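Local coordinates for SH2 domain-containing protein 3C (Homo sapiens, PDB 3T6G) that acts as an adaptor in integrin-mediated cell adhesion and migration, using a closed, Ras-GEF-like C-terminal domain that cannot carry out canonical nucleotide exchange to engage BCAR1, at residues G119-R124 and W167-Q172; A126-T131 and G153-A158; I132-E137 and A149-A154; G143-F148 and K186-S191. The protein carries 2 engineered substitutions. All coordinates share one frame; numbering follows the deposited sequence.

Contact 1: G119-R124 and W167-Q172; sequences GSAEER and WVTLRQ
Thr169 has OG1 swung opposite its main-chain nitrogen (chi1 156°), which sends the hydroxyl toward Glu122 and sets the methyl CG2 against Ala121. The evidence for contact is loose van der Waals packing: Thr169 CG2 lies 3.9 Å from Ala121 O and 4.1 Å from Ala121 CB, while Thr169 OG1 comes 4.2 Å from Glu122 CA. Of the Glu122 side chain CG comes nearest, loosely, at 4.5 Å from Thr169 OG1. No hydrogen bond crosses between 119-124 and 167-172, and only 92 Å² is buried, so this is a light surface seam, although the CA atoms of Glu122 and Thr169 are just 6.5 Å apart.

The first turn of helix 121-140 is fixed locally. Ser120 occupies the N-cap position, and its OG accepts a weak but nearly straight bond from Glu123 N (3.3 Å, 167°). Arg124 lays one guanidinium face against Ala121 CA. Its NH2 forms a salt bridge with Glu315, while NE and NH1 make hydrogen bonds to Thr166 OG1 and Ser117 O.

The seam thus joins the start of helix 121-140 to helix 164-173 of the Ras-GEF fold at the domain surface; deeper along the same pair of helices, Trp167 and Leu170 pack on Leu128.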
loop_
_atom_site.group_PDB
_atom_site.type_symbol
_atom_site.label_atom_id
_atom_site.label_comp_id
_atom_site.label_asym_id
_atom_site.label_seq_id
_atom_site.Cartn_x
_atom_site.Cartn_y
_atom_site.Cartn_z
ATOM N N GLY A 119 13.144 2.660 -30.955
ATOM C CA GLY A 119 13.738 2.001 -32.100
ATOM C C GLY A 119 12.666 1.528 -33.054
ATOM O O GLY A 119 12.694 1.828 -34.253
ATOM N N SER A 120 11.702 0.795 -32.509
ATOM C CA SER A 120 10.631 0.239 -33.315
ATOM C C SER A 120 9.688 -0.528 -32.413
ATOM O O SER A 120 10.050 -0.891 -31.301
ATOM C CB SER A 120 11.198 -0.692 -34.391
ATOM O OG SER A 120 11.802 -1.840 -33.818
ATOM N N ALA A 121 8.479 -0.773 -32.891
ATOM C CA ALA A 121 7.514 -1.533 -32.123
ATOM C C ALA A 121 8.136 -2.872 -31.772
ATOM O O ALA A 121 7.830 -3.464 -30.742
ATOM C CB ALA A 121 6.227 -1.718 -32.916
ATOM N N GLU A 122 9.030 -3.345 -32.627
ATOM C CA GLU A 122 9.652 -4.655 -32.423
ATOM C C GLU A 122 10.643 -4.716 -31.237
ATOM O O GLU A 122 10.632 -5.677 -30.468
ATOM C CB GLU A 122 10.326 -5.093 -33.707
ATOM C CG GLU A 122 10.553 -6.575 -33.822
ATOM C CD GLU A 122 11.063 -6.952 -35.206
ATOM O OE1 GLU A 122 12.306 -6.961 -35.374
ATOM O OE2 GLU A 122 10.218 -7.208 -36.109
ATOM N N GLU A 123 11.500 -3.703 -31.099
ATOM C CA GLU A 123 12.340 -3.579 -29.899
ATOM C C GLU A 123 11.505 -3.346 -28.653
ATOM O O GLU A 123 11.727 -3.986 -27.613
ATOM C CB GLU A 123 13.310 -2.405 -30.016
ATOM C CG GLU A 123 14.482 -2.634 -30.934
ATOM C CD GLU A 123 15.312 -1.380 -31.090
ATOM O OE1 GLU A 123 15.612 -0.732 -30.048
ATOM O OE2 GLU A 123 15.635 -1.038 -32.259
ATOM N N ARG A 124 10.573 -2.396 -28.756
ATOM C CA ARG A 124 9.636 -2.113 -27.683
ATOM C C ARG A 124 8.909 -3.363 -27.189
ATOM O O ARG A 124 8.801 -3.571 -25.980
ATOM C CB ARG A 124 8.625 -1.089 -28.136
ATOM C CG ARG A 124 8.967 0.312 -27.748
ATOM C CD ARG A 124 7.683 1.048 -27.467
ATOM N NE ARG A 124 6.774 0.906 -28.587
ATOM C CZ ARG A 124 7.002 1.442 -29.781
ATOM N NH1 ARG A 124 8.106 2.151 -29.982
ATOM N NH2 ARG A 124 6.121 1.283 -30.766
ATOM N N TRP A 167 1.811 -4.330 -28.713
ATOM C CA TRP A 167 1.076 -5.502 -28.210
ATOM C C TRP A 167 0.846 -6.608 -29.250
ATOM O O TRP A 167 1.016 -7.795 -28.945
ATOM C CB TRP A 167 -0.249 -5.093 -27.549
ATOM C CG TRP A 167 0.006 -4.358 -26.327
ATOM C CD1 TRP A 167 0.098 -3.006 -26.189
ATOM C CD2 TRP A 167 0.284 -4.920 -25.041
ATOM N NE1 TRP A 167 0.400 -2.690 -24.887
ATOM C CE2 TRP A 167 0.523 -3.852 -24.158
ATOM C CE3 TRP A 167 0.352 -6.231 -24.545
ATOM C CZ2 TRP A 167 0.822 -4.042 -22.804
ATOM C CZ3 TRP A 167 0.643 -6.424 -23.205
ATOM C CH2 TRP A 167 0.875 -5.335 -22.345
ATOM N N VAL A 168 0.452 -6.227 -30.463
ATOM C CA VAL A 168 0.304 -7.207 -31.536
ATOM C C VAL A 168 1.622 -7.959 -31.727
ATOM O O VAL A 168 1.659 -9.191 -31.736
ATOM C CB VAL A 168 -0.085 -6.549 -32.870
ATOM C CG1 VAL A 168 0.219 -7.495 -34.018
ATOM C CG2 VAL A 168 -1.557 -6.134 -32.873
ATOM N N THR A 169 2.711 -7.210 -31.859
ATOM C CA THR A 169 4.006 -7.836 -32.059
ATOM C C THR A 169 4.490 -8.633 -30.839
ATOM O O THR A 169 5.241 -9.603 -31.007
ATOM C CB THR A 169 5.061 -6.849 -32.642
ATOM O OG1 THR A 169 6.386 -7.278 -32.311
ATOM C CG2 THR A 169 4.838 -5.471 -32.143
ATOM N N LEU A 170 4.037 -8.263 -29.632
ATOM C CA LEU A 170 4.317 -9.076 -28.438
ATOM C C LEU A 170 3.592 -10.402 -28.566
ATOM O O LEU A 170 4.078 -11.451 -28.129
ATOM C CB LEU A 170 3.871 -8.382 -27.145
ATOM C CG LEU A 170 4.017 -9.170 -25.828
ATOM C CD1 LEU A 170 5.430 -9.031 -25.270
ATOM C CD2 LEU A 170 3.020 -8.713 -24.753
ATOM N N ARG A 171 2.415 -10.340 -29.169
ATOM C CA ARG A 171 1.600 -11.522 -29.386
ATOM C C ARG A 171 2.246 -12.431 -30.429
ATOM O O ARG A 171 2.155 -13.658 -30.343
ATOM C CB ARG A 171 0.203 -11.102 -29.838
ATOM C CG ARG A 171 -0.913 -11.480 -28.878
ATOM C CD ARG A 171 -2.121 -10.570 -29.054
ATOM N NE ARG A 171 -2.150 -9.540 -28.019
ATOM C CZ ARG A 171 -2.663 -8.323 -28.177
ATOM N NH1 ARG A 171 -3.190 -7.964 -29.349
ATOM N NH2 ARG A 171 -2.638 -7.467 -27.155
ATOM N N GLN A 172 2.910 -11.823 -31.409
ATOM C CA GLN A 172 3.554 -12.575 -32.487
ATOM C C GLN A 172 4.861 -13.214 -32.055
ATOM O O GLN A 172 5.086 -14.401 -32.283
ATOM C CB GLN A 172 3.815 -11.671 -33.690
ATOM C CG GLN A 172 2.634 -11.556 -34.642
ATOM C CD GLN A 172 2.772 -10.385 -35.599
ATOM O OE1 GLN A 172 3.822 -9.728 -35.663
ATOM N NE2 GLN A 172 1.708 -10.108 -36.339
#

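Contact 2: A126-T131 and G153-A158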
loop_
_atom_site.group_PDB
_atom_site.type_symbol
_atom_site.label_atom_id
_atom_site.label_comp_id
_atom_site.label_asym_id
_atom_site.label_seq_id
_atom_site.Cartn_x
_atom_site.Cartn_y
_atom_site.Cartn_z
ATOM N N ALA A 126 9.900 -6.418 -27.238
ATOM C CA ALA A 126 10.882 -7.195 -26.473
ATOM C C ALA A 126 11.131 -6.607 -25.077
ATOM O O ALA A 126 11.249 -7.331 -24.092
ATOM C CB ALA A 126 12.180 -7.290 -27.247
ATOM N N LEU A 127 11.207 -5.286 -25.005
ATOM C CA LEU A 127 11.266 -4.577 -23.726
ATOM C C LEU A 127 9.986 -4.777 -22.890
ATOM O O LEU A 127 10.049 -5.002 -21.681
ATOM C CB LEU A 127 11.495 -3.084 -23.971
ATOM C CG LEU A 127 11.609 -2.237 -22.692
ATOM C CD1 LEU A 127 12.336 -2.996 -21.605
ATOM C CD2 LEU A 127 12.294 -0.913 -22.974
ATOM N N LEU A 128 8.830 -4.681 -23.542
ATOM C CA LEU A 128 7.550 -5.000 -22.909
ATOM C C LEU A 128 7.575 -6.432 -22.382
ATOM O O LEU A 128 7.078 -6.719 -21.302
ATOM C CB LEU A 128 6.403 -4.820 -23.907
ATOM C CG LEU A 128 4.950 -4.911 -23.422
ATOM C CD1 LEU A 128 4.631 -3.703 -22.567
ATOM C CD2 LEU A 128 3.949 -5.007 -24.592
ATOM N N HIS A 129 8.173 -7.340 -23.139
ATOM C CA HIS A 129 8.164 -8.745 -22.740
ATOM C C HIS A 129 9.009 -8.930 -21.490
ATOM O O HIS A 129 8.749 -9.808 -20.664
ATOM C CB HIS A 129 8.657 -9.645 -23.886
ATOM C CG HIS A 129 8.884 -11.071 -23.483
ATOM N ND1 HIS A 129 7.877 -11.880 -23.003
ATOM C CD2 HIS A 129 10.008 -11.825 -23.473
ATOM C CE1 HIS A 129 8.367 -13.074 -22.719
ATOM N NE2 HIS A 129 9.657 -13.068 -22.999
ATOM N N LYS A 130 10.023 -8.083 -21.365
ATOM C CA LYS A 130 10.955 -8.173 -20.267
ATOM C C LYS A 130 10.349 -7.528 -19.020
ATOM O O LYS A 130 10.525 -8.019 -17.904
ATOM C CB LYS A 130 12.267 -7.493 -20.643
ATOM C CG LYS A 130 13.387 -7.772 -19.665
ATOM C CD LYS A 130 14.498 -6.767 -19.820
ATOM C CE LYS A 130 15.603 -7.062 -18.835
ATOM N NZ LYS A 130 16.495 -5.890 -18.754
ATOM N N THR A 131 9.627 -6.428 -19.206
ATOM C CA THR A 131 8.853 -5.870 -18.105
ATOM C C THR A 131 7.901 -6.913 -17.494
ATOM O O THR A 131 7.810 -7.036 -16.284
ATOM C CB THR A 131 8.052 -4.669 -18.550
ATOM O OG1 THR A 131 8.934 -3.714 -19.140
ATOM C CG2 THR A 131 7.384 -4.040 -17.355
ATOM N N GLY A 153 1.051 -2.185 -12.762
ATOM C CA GLY A 153 0.578 -0.821 -12.890
ATOM C C GLY A 153 1.146 -0.124 -14.114
ATOM O O GLY A 153 0.426 0.546 -14.840
ATOM N N ALA A 154 2.442 -0.284 -14.360
ATOM C CA ALA A 154 3.074 0.282 -15.563
ATOM C C ALA A 154 2.476 -0.287 -16.877
ATOM O O ALA A 154 2.178 0.455 -17.821
ATOM C CB ALA A 154 4.544 0.020 -15.532
ATOM N N LEU A 155 2.304 -1.605 -16.901
ATOM C CA LEU A 155 1.899 -2.341 -18.078
ATOM C C LEU A 155 0.462 -2.041 -18.431
ATOM O O LEU A 155 -0.007 -2.424 -19.488
ATOM C CB LEU A 155 2.071 -3.844 -17.833
ATOM C CG LEU A 155 3.538 -4.270 -17.691
ATOM C CD1 LEU A 155 3.626 -5.726 -17.312
ATOM C CD2 LEU A 155 4.318 -4.004 -18.988
ATOM N N ASP A 156 -0.220 -1.337 -17.534
ATOM C CA ASP A 156 -1.655 -1.131 -17.640
ATOM C C ASP A 156 -2.001 0.355 -17.715
ATOM O O ASP A 156 -3.167 0.719 -17.821
ATOM C CB ASP A 156 -2.382 -1.807 -16.474
ATOM C CG ASP A 156 -3.915 -1.855 -16.663
ATOM O OD1 ASP A 156 -4.427 -2.797 -17.320
ATOM O OD2 ASP A 156 -4.614 -0.957 -16.138
ATOM N N MET A 157 -1.005 1.231 -17.666
ATOM C CA MET A 157 -1.326 2.637 -17.873
ATOM C C MET A 157 -1.948 2.760 -19.251
ATOM O O MET A 157 -1.560 2.043 -20.172
ATOM C CB MET A 157 -0.092 3.514 -17.790
ATOM C CG MET A 157 0.526 3.544 -16.438
ATOM S SD MET A 157 1.846 4.751 -16.468
ATOM C CE MET A 157 2.349 4.685 -14.752
ATOM N N ALA A 158 -2.922 3.647 -19.403
ATOM C CA ALA A 158 -3.556 3.789 -20.707
ATOM C C ALA A 158 -2.478 4.036 -21.751
ATOM O O ALA A 158 -2.551 3.531 -22.872
ATOM C CB ALA A 158 -4.586 4.925 -20.707
#
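Leu155 CD2 is the focus of this packing between 121-140 and 145-155, two consecutive helices, packed antiparallel, of the Ras-GEF fold. Thr131 CG2 meets that methyl at 3.5 Å, and Leu128 CD1 reaches it at 3.6 Å. The two leucines approach at a slant, whereas the side chains of Thr131 and Leu155 run antiparallel alongside each other. Thr131 CG2 also touches Leu155 CG at 3.9 Å, so the methyl sits against the branch point of the leucine, closer to CD2 than to CD1. All three residues are buried, the contact covers 147 Å², and no hydrogen bond spans it: the cohesion is apolar.

The next shell sets the positions of these groups. Leu128 has its CG trans to the main-chain nitrogen (chi1 -172°), which brings its end nearer to Leu155 than its base is; Trp167 and Leu170 of helix 164-173 pack on the same side chain. Tyr181 of helix 175-193 packs on Leu155, and Ile114 of helix 93-115 on Thr131.

A serine in place of Thr131 lacks CG2, and the consequence would probably be a gap beside Leu155 CD2 that lets the leucine end shift. The threonine is also pinned through its hydroxyl. With OG1 beside the backbone N, the hydroxyl points back along its own helix and donates to Leu127 O at 3.1 Å, from 35° out of the carbonyl plane, while Thr131 N donates to the same oxygen.

Contact 3: I132-E137 and A149-A154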
loop_
_atom_site.group_PDB
_atom_site.type_symbol
_atom_site.label_atom_id
_atom_site.label_comp_id
_atom_site.label_asym_id
_atom_site.label_seq_id
_atom_site.Cartn_x
_atom_site.Cartn_y
_atom_site.Cartn_z
ATOM N N ILE A 132 7.214 -7.674 -18.341
ATOM C CA ILE A 132 6.364 -8.782 -17.903
ATOM C C ILE A 132 7.136 -9.875 -17.164
ATOM O O ILE A 132 6.679 -10.380 -16.140
ATOM C CB ILE A 132 5.586 -9.391 -19.115
ATOM C CG1 ILE A 132 4.472 -8.444 -19.549
ATOM C CG2 ILE A 132 5.000 -10.781 -18.802
ATOM C CD1 ILE A 132 4.102 -8.605 -21.012
ATOM N N GLN A 133 8.293 -10.255 -17.696
ATOM C CA GLN A 133 9.185 -11.169 -17.000
ATOM C C GLN A 133 9.550 -10.597 -15.612
ATOM O O GLN A 133 9.545 -11.320 -14.612
ATOM C CB GLN A 133 10.445 -11.430 -17.833
ATOM C CG GLN A 133 10.233 -12.288 -19.110
ATOM O OE1 GLN A 133 12.455 -11.824 -19.960
ATOM N NE2 GLN A 133 11.696 -13.930 -20.151
ATOM N N LEU A 134 9.853 -9.303 -15.542
ATOM C CA LEU A 134 10.101 -8.684 -14.244
ATOM C C LEU A 134 8.894 -8.865 -13.308
ATOM O O LEU A 134 9.057 -9.206 -12.134
ATOM C CB LEU A 134 10.456 -7.194 -14.367
ATOM C CG LEU A 134 10.556 -6.465 -13.011
ATOM C CD1 LEU A 134 11.378 -7.279 -12.011
ATOM C CD2 LEU A 134 11.107 -5.023 -13.118
ATOM N N ALA A 135 7.686 -8.639 -13.817
ATOM C CA ALA A 135 6.502 -8.788 -12.980
ATOM C C ALA A 135 6.285 -10.241 -12.578
ATOM O O ALA A 135 5.855 -10.518 -11.460
ATOM C CB ALA A 135 5.270 -8.222 -13.654
ATOM N N ALA A 136 6.594 -11.174 -13.471
ATOM C CA ALA A 136 6.447 -12.582 -13.120
ATOM C C ALA A 136 7.473 -12.977 -12.057
ATOM O O ALA A 136 7.182 -13.772 -11.166
ATOM C CB ALA A 136 6.540 -13.503 -14.377
ATOM N N GLU A 137 8.677 -12.420 -12.153
ATOM C CA GLU A 137 9.733 -12.728 -11.188
ATOM C C GLU A 137 9.415 -12.130 -9.804
ATOM O O GLU A 137 9.471 -12.804 -8.778
ATOM C CB GLU A 137 11.077 -12.210 -11.695
ATOM C CG GLU A 137 11.688 -13.051 -12.793
ATOM C CD GLU A 137 12.187 -14.375 -12.269
ATOM O OE1 GLU A 137 12.712 -14.402 -11.135
ATOM O OE2 GLU A 137 12.039 -15.391 -12.980
ATOM N N ALA A 149 2.924 -5.292 -8.311
ATOM C CA ALA A 149 1.740 -4.509 -8.670
ATOM C C ALA A 149 2.132 -3.161 -9.243
ATOM O O ALA A 149 1.402 -2.581 -10.040
ATOM C CB ALA A 149 0.819 -4.318 -7.455
ATOM N N ALA A 150 3.273 -2.640 -8.808
ATOM C CA ALA A 150 3.768 -1.410 -9.395
ATOM C C ALA A 150 4.178 -1.665 -10.863
ATOM O O ALA A 150 4.102 -0.767 -11.707
ATOM C CB ALA A 150 4.946 -0.857 -8.571
ATOM N N VAL A 151 4.592 -2.896 -11.170
ATOM C CA VAL A 151 5.072 -3.202 -12.508
ATOM C C VAL A 151 3.901 -3.428 -13.461
ATOM O O VAL A 151 3.861 -2.830 -14.537
ATOM C CB VAL A 151 6.072 -4.379 -12.524
ATOM C CG1 VAL A 151 6.199 -4.953 -13.927
ATOM C CG2 VAL A 151 7.460 -3.916 -11.970
ATOM N N MET A 152 2.975 -4.297 -13.055
ATOM C CA MET A 152 1.635 -4.399 -13.646
ATOM C C MET A 152 0.939 -3.031 -13.777
ATOM O O MET A 152 0.316 -2.743 -14.787
ATOM C CB MET A 152 0.770 -5.329 -12.798
ATOM C CG MET A 152 1.378 -6.718 -12.628
ATOM S SD MET A 152 1.237 -7.689 -14.144
ATOM C CE MET A 152 -0.533 -7.636 -14.374
ATOM N N GLY A 153 1.051 -2.185 -12.762
ATOM C CA GLY A 153 0.578 -0.821 -12.890
ATOM C C GLY A 153 1.146 -0.124 -14.114
ATOM O O GLY A 153 0.426 0.546 -14.840
ATOM N N ALA A 154 2.442 -0.284 -14.360
ATOM C CA ALA A 154 3.074 0.282 -15.563
ATOM C C ALA A 154 2.476 -0.287 -16.877
ATOM O O ALA A 154 2.178 0.455 -17.821
ATOM C CB ALA A 154 4.544 0.020 -15.532
#
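Two consecutive helices of the Ras-GEF fold are joined here near the middle of their packing: the short segments 132-137 and 149-154 run nearly antiparallel, at 156° between directions, with axes 9.0 Å apart. Ala135 and Val151 face each other where the backbones are nearest, CA to CA 5.8 Å, consistent with the small alanine side chain at this point. Val151 spreads its two methyls over neighbouring residues. CG1, beside the carbonyl carbon (chi1 162°), presses on Ala135 CB at 3.4 Å, a tight fit, while CG2 meets Leu134 CD2 at 4.0 Å, the two side chains nearly perpendicular.

Cutting Val151 back to an alanine here removes both methyls and would probably open a gap facing Ala135 CB and leave Leu134 CD2 without its methyl partner across the helix pair.

Beyond this pair, Leu110 of helix 93-115 packs on Val151, Ala54 of helix 50-64 lies against Leu134, and Tyr181 and Leu189 of helix 175-193 both touch Met152. The contact is therefore enclosed by several helices, consistent with its four touching residues all being buried. Met152 bends at both chi2 and chi3, and its SD comes to rest 4.1 Å from Ala135 CB.

Contact 4: G143-F148 and K186-S191; sequences GNMFSF and KPFLKS
Asn144 OD1 receives two backbone N-H groups at the start of helix 145-155, the helix whose Met145 and Phe148 reach across to Phe188 and Leu189 in the Ras-GEF fold. Both bonds are weak: Phe146 N lies 3.1 Å from Asn144 OD1 with a bent angle of 124°, and Ser147 N lies 3.4 Å from the same Asn144 OD1 in a straighter bond. This is an N-cap, placed directly after Gly143, whose positive phi breaks from the preceding helix. Asn144 ND2 in turn bonds Asp61 and Thr58, and Asp61 also holds Ser147 OG.

In the first turn after the cap, Phe148 points toward helix 175-193. Its CG leaves on the side away from the main-chain nitrogen (chi1 166°), and the ring sends CE2 to Phe188 CD2 at 3.8 Å and to Leu189 CD1 at 4.0 Å. The two phenyl planes are inclined by 68° and the centroids are 5.9 Å apart, an oblique pairing in which Phe148 CE2 reaches the rim of the Phe188 ring in its plane. Arg139 makes a cation-pi contact with Phe188, and Leu138 and Arg139 of helix 121-140 also pack on Phe148.

Met145 adds a Met-aromatic contact. Its chain is bent at chi2 and chi3, and SD approaches the ring edge, 4.0 Å from Phe188 CE2.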
loop_
_atom_site.group_PDB
_atom_site.type_symbol
_atom_site.label_atom_id
_atom_site.label_comp_id
_atom_site.label_asym_id
_atom_site.label_seq_id
_atom_site.Cartn_x
_atom_site.Cartn_y
_atom_site.Cartn_z
ATOM N N GLY A 143 8.434 -13.125 -4.388
ATOM C CA GLY A 143 7.244 -12.962 -3.555
ATOM C C GLY A 143 7.099 -11.531 -3.042
ATOM O O GLY A 143 6.864 -11.307 -1.863
ATOM N N ASN A 144 7.286 -10.567 -3.938
ATOM C CA ASN A 144 7.198 -9.152 -3.619
ATOM C C ASN A 144 5.962 -8.551 -4.293
ATOM O O ASN A 144 6.048 -8.096 -5.436
ATOM C CB ASN A 144 8.488 -8.423 -4.074
ATOM C CG ASN A 144 8.389 -6.931 -3.903
ATOM O OD1 ASN A 144 7.413 -6.442 -3.325
ATOM N ND2 ASN A 144 9.378 -6.186 -4.410
ATOM N N MET A 145 4.814 -8.566 -3.598
ATOM C CA MET A 145 3.545 -8.092 -4.171
ATOM C C MET A 145 3.560 -6.596 -4.436
ATOM O O MET A 145 2.817 -6.094 -5.269
ATOM C CB MET A 145 2.352 -8.395 -3.262
ATOM C CG MET A 145 2.084 -9.850 -2.939
ATOM S SD MET A 145 2.008 -10.925 -4.395
ATOM C CE MET A 145 3.740 -11.017 -4.843
ATOM N N PHE A 146 4.390 -5.873 -3.703
ATOM C CA PHE A 146 4.418 -4.419 -3.838
ATOM C C PHE A 146 4.865 -4.017 -5.250
ATOM O O PHE A 146 4.080 -3.466 -6.020
ATOM C CB PHE A 146 5.304 -3.797 -2.744
ATOM C CG PHE A 146 5.522 -2.299 -2.895
ATOM C CD1 PHE A 146 4.610 -1.397 -2.418
ATOM C CD2 PHE A 146 6.650 -1.811 -3.500
ATOM C CE1 PHE A 146 4.815 -0.048 -2.549
ATOM C CE2 PHE A 146 6.856 -0.459 -3.628
ATOM C CZ PHE A 146 5.942 0.421 -3.162
ATOM N N SER A 147 6.115 -4.311 -5.600
ATOM C CA SER A 147 6.626 -3.975 -6.938
ATOM C C SER A 147 6.022 -4.795 -8.086
ATOM O O SER A 147 5.896 -4.304 -9.205
ATOM C CB SER A 147 8.158 -3.984 -6.978
ATOM O OG SER A 147 8.637 -2.708 -6.542
ATOM N N PHE A 148 5.640 -6.032 -7.806
ATOM C CA PHE A 148 4.818 -6.777 -8.739
ATOM C C PHE A 148 3.653 -5.912 -9.235
ATOM O O PHE A 148 3.434 -5.785 -10.430
ATOM C CB PHE A 148 4.278 -8.030 -8.076
ATOM C CG PHE A 148 3.157 -8.672 -8.842
ATOM C CD1 PHE A 148 3.386 -9.214 -10.104
ATOM C CD2 PHE A 148 1.868 -8.744 -8.299
ATOM C CE1 PHE A 148 2.358 -9.806 -10.822
ATOM C CE2 PHE A 148 0.813 -9.345 -9.011
ATOM C CZ PHE A 148 1.061 -9.872 -10.282
ATOM N N LYS A 186 -2.405 -10.892 -14.687
ATOM C CA LYS A 186 -3.458 -9.881 -14.600
ATOM C C LYS A 186 -4.588 -10.275 -13.648
ATOM O O LYS A 186 -5.011 -9.470 -12.799
ATOM C CB LYS A 186 -4.023 -9.567 -15.981
ATOM C CG LYS A 186 -4.101 -8.085 -16.256
ATOM C CD LYS A 186 -4.430 -7.810 -17.693
ATOM C CE LYS A 186 -4.567 -6.325 -17.935
ATOM N NZ LYS A 186 -4.723 -6.058 -19.394
ATOM N N PRO A 187 -5.076 -11.513 -13.788
ATOM C CA PRO A 187 -6.185 -12.042 -12.984
ATOM C C PRO A 187 -5.754 -12.419 -11.569
ATOM O O PRO A 187 -6.590 -12.519 -10.670
ATOM C CB PRO A 187 -6.636 -13.289 -13.764
ATOM C CG PRO A 187 -6.007 -13.143 -15.153
ATOM C CD PRO A 187 -4.725 -12.394 -14.913
ATOM N N PHE A 188 -4.462 -12.639 -11.372
ATOM C CA PHE A 188 -3.929 -12.864 -10.033
ATOM C C PHE A 188 -4.063 -11.569 -9.257
ATOM O O PHE A 188 -4.584 -11.529 -8.148
ATOM C CB PHE A 188 -2.461 -13.250 -10.122
ATOM C CG PHE A 188 -1.807 -13.503 -8.789
ATOM C CD1 PHE A 188 -2.072 -14.661 -8.080
ATOM C CD2 PHE A 188 -0.896 -12.599 -8.267
ATOM C CE1 PHE A 188 -1.452 -14.901 -6.864
ATOM C CE2 PHE A 188 -0.262 -12.838 -7.052
ATOM C CZ PHE A 188 -0.542 -13.987 -6.353
ATOM N N LEU A 189 -3.592 -10.505 -9.878
ATOM C CA LEU A 189 -3.651 -9.188 -9.290
ATOM C C LEU A 189 -5.097 -8.768 -9.032
ATOM O O LEU A 189 -5.390 -8.047 -8.078
ATOM C CB LEU A 189 -2.982 -8.204 -10.231
ATOM C CG LEU A 189 -2.883 -6.774 -9.744
ATOM C CD1 LEU A 189 -2.121 -6.687 -8.432
ATOM C CD2 LEU A 189 -2.264 -5.913 -10.818
ATOM N N LYS A 190 -6.004 -9.224 -9.884
ATOM C CA LYS A 190 -7.402 -8.859 -9.735
ATOM C C LYS A 190 -7.959 -9.491 -8.460
ATOM O O LYS A 190 -8.710 -8.853 -7.730
ATOM C CB LYS A 190 -8.195 -9.310 -10.955
ATOM C CG LYS A 190 -9.386 -8.456 -11.297
ATOM C CD LYS A 190 -10.056 -9.013 -12.556
ATOM C CE LYS A 190 -11.320 -8.248 -12.924
ATOM N NZ LYS A 190 -11.849 -8.702 -14.255
ATOM N N SER A 191 -7.579 -10.744 -8.200
ATOM C CA SER A 191 -7.884 -11.421 -6.943
ATOM C C SER A 191 -7.336 -10.666 -5.739
ATOM O O SER A 191 -8.083 -10.335 -4.821
ATOM C CB SER A 191 -7.289 -12.823 -6.920
ATOM O OG SER A 191 -8.081 -13.738 -7.653
#

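Contacts 1, 2 and 3 follow one another down helix 121-140; the centres of contacts 1 and 2 are about 11 Å apart, those of 2 and 3 about 7 Å. Along the chain contact 3 closes the shortest loop, contact 2 a wider one and contact 1 the widest of these, reaching helix 164-173. Contacts 2 and 3 share Gly153 and Ala154 on helix 145-155. Contact 4 alternates with all three in sequence, tying the start of helix 145-155 to helix 175-193. Its centre lies about 8 Å from that of contact 3 and about 24 Å from that of contact 1. Together they join four helices of the Cdc25-homology domain, whose closed conformation is required for BCAR1 binding.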